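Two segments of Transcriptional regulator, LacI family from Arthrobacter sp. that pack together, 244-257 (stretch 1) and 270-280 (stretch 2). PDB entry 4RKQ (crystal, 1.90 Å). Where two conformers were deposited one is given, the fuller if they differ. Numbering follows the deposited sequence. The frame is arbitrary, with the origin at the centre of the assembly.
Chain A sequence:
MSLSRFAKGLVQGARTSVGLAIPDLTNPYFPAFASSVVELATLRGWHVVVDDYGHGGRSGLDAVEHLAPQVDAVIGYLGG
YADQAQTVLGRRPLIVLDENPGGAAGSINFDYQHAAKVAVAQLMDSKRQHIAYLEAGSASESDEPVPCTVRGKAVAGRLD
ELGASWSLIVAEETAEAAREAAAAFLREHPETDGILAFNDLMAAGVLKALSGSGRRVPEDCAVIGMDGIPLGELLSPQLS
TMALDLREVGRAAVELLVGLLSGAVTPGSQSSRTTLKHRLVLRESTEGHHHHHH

Stretch 1 (244-257) LDLREVGRAAVELL
Stretch 2, residues 270-280: QSSRTTLKHRL

A helix laid against an extended segment usually meets it along one stripe of residues, and this pair from a LacI-family regulator is a compact example. L244 and D245 lead into a helix that runs from L246 through L257 and beyond. In the second stretch, a 3-10 turn at 270-272 passes into a strand beginning at R273, with extended backbone continuing to R279 and L280. Helix and strand run nearly antiparallel, at 171°, with axes 10.1 Å apart at closest approach. The register pairs L244 with H278 (CA to CA 4.8 Å), V249 with L276 (CA to CA 7.8 Å), A252 with T274 (CA to CA 7.5 Å) and L256 with S272 (CA to CA 6.8 Å). Together the stretches bury 461 Å².

D245 caps the helix at its N terminus. With chi1 t (-167°), its OD1 accepts from R247 N at 3.1 Å, a nearly straight capping bond.

The stripe on the helix comprises E248, A252 and L256, four residues apart and all directed toward the strand, flanked by V249, which points sideways. Strand alternation supplies the partners: T274 and L276 point toward the helix, whereas R273 points away. L276 adopts the m,t rotamer (-60°, 180°), which carries CD1 to 4.1 Å from both V249 CG2 and A252 CB. Beside this apolar patch, a water donates to A252 O at 2.8 Å and hydrogen-bonds T274 OG1 at 2.7 Å. T274 has chi1 m (-55°), and through the water its OG1 is linked to a helical carbonyl that also accepts from L256 N (3.0 Å to A252 O).

L256 packs at the end of the contact where stretch 2 begins. Its t,p rotamer (-171°, 44°) brings CD2 within 3.4 Å of S272 O and 4.3 Å of T274 OG1, while CD1 lies 4.4 Å from S272 CB. The leucine thus packs over the passage from turn to strand. S272, chi1 p (74°), receives a weak hydrogen bond on OG from R273 NH1 at 2.8 Å.

At the other end the contact becomes polar. R279 extends with chi angles m, t, m and -80°, so that NH1 meets E248 OE1 at 3.4 Å, a salt bridge with a weak hydrogen bond (145°). The oxygen lies at the guanidinium edge, near its plane. E248 is poorly ordered, with chi1 (-101°) and chi2 (134°) between wells, so its position is less certain than the rest. R279 NH2 sits 4.2 Å from D245 N, which finds no partner. L244, modelled only to CB, places that atom 4.2 Å from K277 O.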

# COMPACT_ATOMS: atom_id res chain seq x y z
N LEU A 244 -9.42 -4.81 12.64
CA LEU A 244 -8.59 -5.05 13.83
C LEU A 244 -7.35 -4.24 13.57
O LEU A 244 -7.02 -3.98 12.40
CB LEU A 244 -8.27 -6.54 14.04
N ASP A 245 -6.70 -3.81 14.66
CA ASP A 245 -5.52 -2.98 14.58
C ASP A 245 -4.49 -3.90 13.97
O ASP A 245 -4.35 -5.07 14.37
CB ASP A 245 -5.07 -2.49 15.97
CG ASP A 245 -4.01 -1.36 15.90
OD1 ASP A 245 -3.23 -1.24 14.92
OD2 ASP A 245 -3.96 -0.58 16.87
N LEU A 246 -3.85 -3.42 12.93
CA LEU A 246 -2.81 -4.23 12.30
C LEU A 246 -1.66 -4.50 13.24
O LEU A 246 -0.97 -5.45 13.05
CB LEU A 246 -2.33 -3.55 11.03
CG LEU A 246 -3.41 -3.88 9.98
CD1 LEU A 246 -3.46 -2.87 8.87
CD2 LEU A 246 -3.20 -5.30 9.46
N ARG A 247 -1.49 -3.69 14.29
CA ARG A 247 -0.48 -4.00 15.30
C ARG A 247 -0.82 -5.28 16.08
O ARG A 247 0.08 -6.05 16.43
CB ARG A 247 -0.31 -2.85 16.28
CG ARG A 247 0.39 -1.65 15.67
CD ARG A 247 0.80 -0.66 16.75
NE ARG A 247 0.22 0.64 16.47
CZ ARG A 247 -0.65 1.27 17.25
NH1 ARG A 247 -1.11 2.45 16.87
NH2 ARG A 247 -1.03 0.76 18.42
N GLU A 248 -2.10 -5.46 16.39
CA GLU A 248 -2.63 -6.69 17.03
C GLU A 248 -2.51 -7.93 16.15
O GLU A 248 -2.18 -9.01 16.63
CB GLU A 248 -4.10 -6.51 17.41
CG GLU A 248 -4.34 -6.20 18.87
CD GLU A 248 -5.31 -5.07 19.07
OE1 GLU A 248 -6.52 -5.34 19.25
OE2 GLU A 248 -4.87 -3.90 19.03
N VAL A 249 -2.83 -7.79 14.87
CA VAL A 249 -2.69 -8.94 13.97
C VAL A 249 -1.22 -9.33 13.86
O VAL A 249 -0.85 -10.52 13.98
CB VAL A 249 -3.24 -8.69 12.56
CG1 VAL A 249 -3.00 -9.93 11.72
CG2 VAL A 249 -4.72 -8.37 12.60
N GLY A 250 -0.39 -8.33 13.63
CA GLY A 250 1.07 -8.48 13.67
C GLY A 250 1.60 -9.08 14.95
O GLY A 250 2.44 -10.01 14.92
N ARG A 251 1.17 -8.55 16.10
CA ARG A 251 1.60 -9.16 17.36
C ARG A 251 1.15 -10.60 17.53
O ARG A 251 1.88 -11.44 18.04
CB ARG A 251 1.17 -8.29 18.54
CG ARG A 251 1.76 -8.66 19.88
CD ARG A 251 1.77 -7.47 20.85
NE ARG A 251 0.63 -6.56 20.68
CZ ARG A 251 -0.63 -6.81 21.02
NH1 ARG A 251 -1.56 -5.89 20.80
NH2 ARG A 251 -0.99 -7.98 21.56
N ALA A 252 -0.07 -10.91 17.13
CA ALA A 252 -0.54 -12.28 17.29
C ALA A 252 0.35 -13.24 16.49
O ALA A 252 0.71 -14.32 16.96
CB ALA A 252 -1.98 -12.36 16.81
N ALA A 253 0.68 -12.89 15.26
CA ALA A 253 1.60 -13.72 14.45
C ALA A 253 3.02 -13.83 15.04
O ALA A 253 3.56 -14.89 15.18
CB ALA A 253 1.65 -13.22 13.01
N VAL A 254 3.64 -12.72 15.36
CA VAL A 254 4.99 -12.75 15.87
C VAL A 254 5.07 -13.41 17.24
O VAL A 254 5.98 -14.20 17.50
CB VAL A 254 5.56 -11.33 15.97
CG1 VAL A 254 6.89 -11.30 16.73
CG2 VAL A 254 5.69 -10.75 14.59
N GLU A 255 4.08 -13.16 18.08
CA GLU A 255 4.11 -13.81 19.40
C GLU A 255 3.88 -15.31 19.28
O GLU A 255 4.53 -16.10 19.94
CB GLU A 255 3.08 -13.16 20.32
CG GLU A 255 3.58 -11.81 20.75
CD GLU A 255 2.65 -11.13 21.74
OE1 GLU A 255 1.49 -11.57 21.90
OE2 GLU A 255 3.07 -10.13 22.33
N LEU A 256 3.01 -15.73 18.38
CA LEU A 256 2.89 -17.13 18.11
C LEU A 256 4.24 -17.72 17.65
O LEU A 256 4.64 -18.82 18.07
CB LEU A 256 1.82 -17.34 17.04
CG LEU A 256 1.35 -18.71 16.69
CD1 LEU A 256 1.12 -19.55 17.94
CD2 LEU A 256 0.07 -18.59 15.88
N LEU A 257 4.93 -17.02 16.75
CA LEU A 257 6.20 -17.55 16.23
C LEU A 257 7.24 -17.59 17.35
O LEU A 257 8.01 -18.51 17.45
CB LEU A 257 6.72 -16.69 15.11
CG LEU A 257 8.01 -17.14 14.46
CD1 LEU A 257 7.95 -18.60 14.00
CD2 LEU A 257 8.30 -16.18 13.30
N GLN A 270 -3.76 -26.99 19.84
CA GLN A 270 -4.84 -26.00 19.95
C GLN A 270 -4.35 -24.60 20.30
O GLN A 270 -4.88 -23.60 19.81
CB GLN A 270 -5.86 -26.46 20.98
CG GLN A 270 -6.66 -27.61 20.43
CD GLN A 270 -7.70 -28.04 21.41
OE1 GLN A 270 -8.77 -27.43 21.52
NE2 GLN A 270 -7.39 -29.06 22.17
N SER A 271 -3.31 -24.53 21.12
CA SER A 271 -2.76 -23.24 21.53
C SER A 271 -2.00 -22.56 20.39
O SER A 271 -1.66 -21.40 20.47
CB SER A 271 -1.80 -23.41 22.72
OG SER A 271 -2.43 -24.13 23.75
N SER A 272 -1.73 -23.29 19.33
CA SER A 272 -1.02 -22.71 18.18
C SER A 272 -2.00 -22.09 17.17
O SER A 272 -1.56 -21.54 16.16
CB SER A 272 -0.16 -23.75 17.49
OG SER A 272 -0.93 -24.68 16.71
N ARG A 273 -3.31 -22.21 17.43
CA ARG A 273 -4.33 -21.57 16.62
C ARG A 273 -5.01 -20.42 17.36
O ARG A 273 -5.67 -20.64 18.34
CB ARG A 273 -5.36 -22.58 16.20
CG ARG A 273 -4.89 -23.45 15.05
CD ARG A 273 -4.11 -24.67 15.50
NE ARG A 273 -3.88 -25.45 14.28
CZ ARG A 273 -2.76 -25.46 13.59
NH1 ARG A 273 -1.70 -24.78 14.01
NH2 ARG A 273 -2.70 -26.16 12.47
N THR A 274 -4.82 -19.20 16.87
CA THR A 274 -5.42 -18.02 17.45
C THR A 274 -6.58 -17.52 16.56
O THR A 274 -6.50 -17.47 15.34
CB THR A 274 -4.36 -16.89 17.55
OG1 THR A 274 -3.21 -17.31 18.28
CG2 THR A 274 -4.94 -15.64 18.22
N THR A 275 -7.66 -17.10 17.21
CA THR A 275 -8.82 -16.56 16.53
C THR A 275 -8.94 -15.14 17.00
O THR A 275 -9.09 -14.90 18.21
CB THR A 275 -10.12 -17.28 16.94
OG1 THR A 275 -10.02 -18.65 16.60
CG2 THR A 275 -11.32 -16.66 16.20
N LEU A 276 -8.90 -14.20 16.04
CA LEU A 276 -9.02 -12.78 16.31
C LEU A 276 -10.41 -12.28 15.91
O LEU A 276 -11.08 -12.87 15.07
CB LEU A 276 -7.94 -12.01 15.56
CG LEU A 276 -6.51 -12.37 15.87
CD1 LEU A 276 -5.60 -11.50 15.02
CD2 LEU A 276 -6.21 -12.22 17.35
N LYS A 277 -10.81 -11.17 16.51
CA LYS A 277 -12.15 -10.59 16.28
C LYS A 277 -12.01 -9.15 15.79
O LYS A 277 -11.27 -8.36 16.38
CB LYS A 277 -12.97 -10.62 17.57
CG LYS A 277 -13.30 -12.01 18.10
CD LYS A 277 -14.68 -12.05 18.75
CE LYS A 277 -14.90 -13.32 19.56
NZ LYS A 277 -14.60 -14.57 18.79
N HIS A 278 -12.73 -8.81 14.71
CA HIS A 278 -12.76 -7.44 14.20
C HIS A 278 -13.62 -6.61 15.13
O HIS A 278 -14.45 -7.15 15.85
CB HIS A 278 -13.41 -7.38 12.83
CG HIS A 278 -12.67 -8.09 11.76
ND1 HIS A 278 -12.69 -9.46 11.62
CD2 HIS A 278 -11.88 -7.62 10.76
CE1 HIS A 278 -11.97 -9.80 10.57
NE2 HIS A 278 -11.49 -8.70 10.01
N ARG A 279 -13.47 -5.29 15.05
CA ARG A 279 -14.31 -4.37 15.77
C ARG A 279 -14.86 -3.39 14.74
O ARG A 279 -14.18 -3.06 13.77
CB ARG A 279 -13.49 -3.65 16.85
CG ARG A 279 -13.13 -4.53 18.05
CD ARG A 279 -12.42 -3.75 19.16
NE ARG A 279 -11.20 -3.08 18.70
CZ ARG A 279 -10.01 -3.66 18.52
NH1 ARG A 279 -9.83 -4.96 18.75
NH2 ARG A 279 -8.98 -2.94 18.09
N LEU A 280 -16.08 -2.91 14.96
CA LEU A 280 -16.66 -1.88 14.06
C LEU A 280 -16.05 -0.52 14.33
O LEU A 280 -16.11 -0.02 15.44
CB LEU A 280 -18.18 -1.82 14.26
CG LEU A 280 -18.95 -0.77 13.47
CD1 LEU A 280 -18.75 -0.91 11.96
CD2 LEU A 280 -20.41 -0.83 13.87
O HOH W 1 -1.27 -15.46 18.56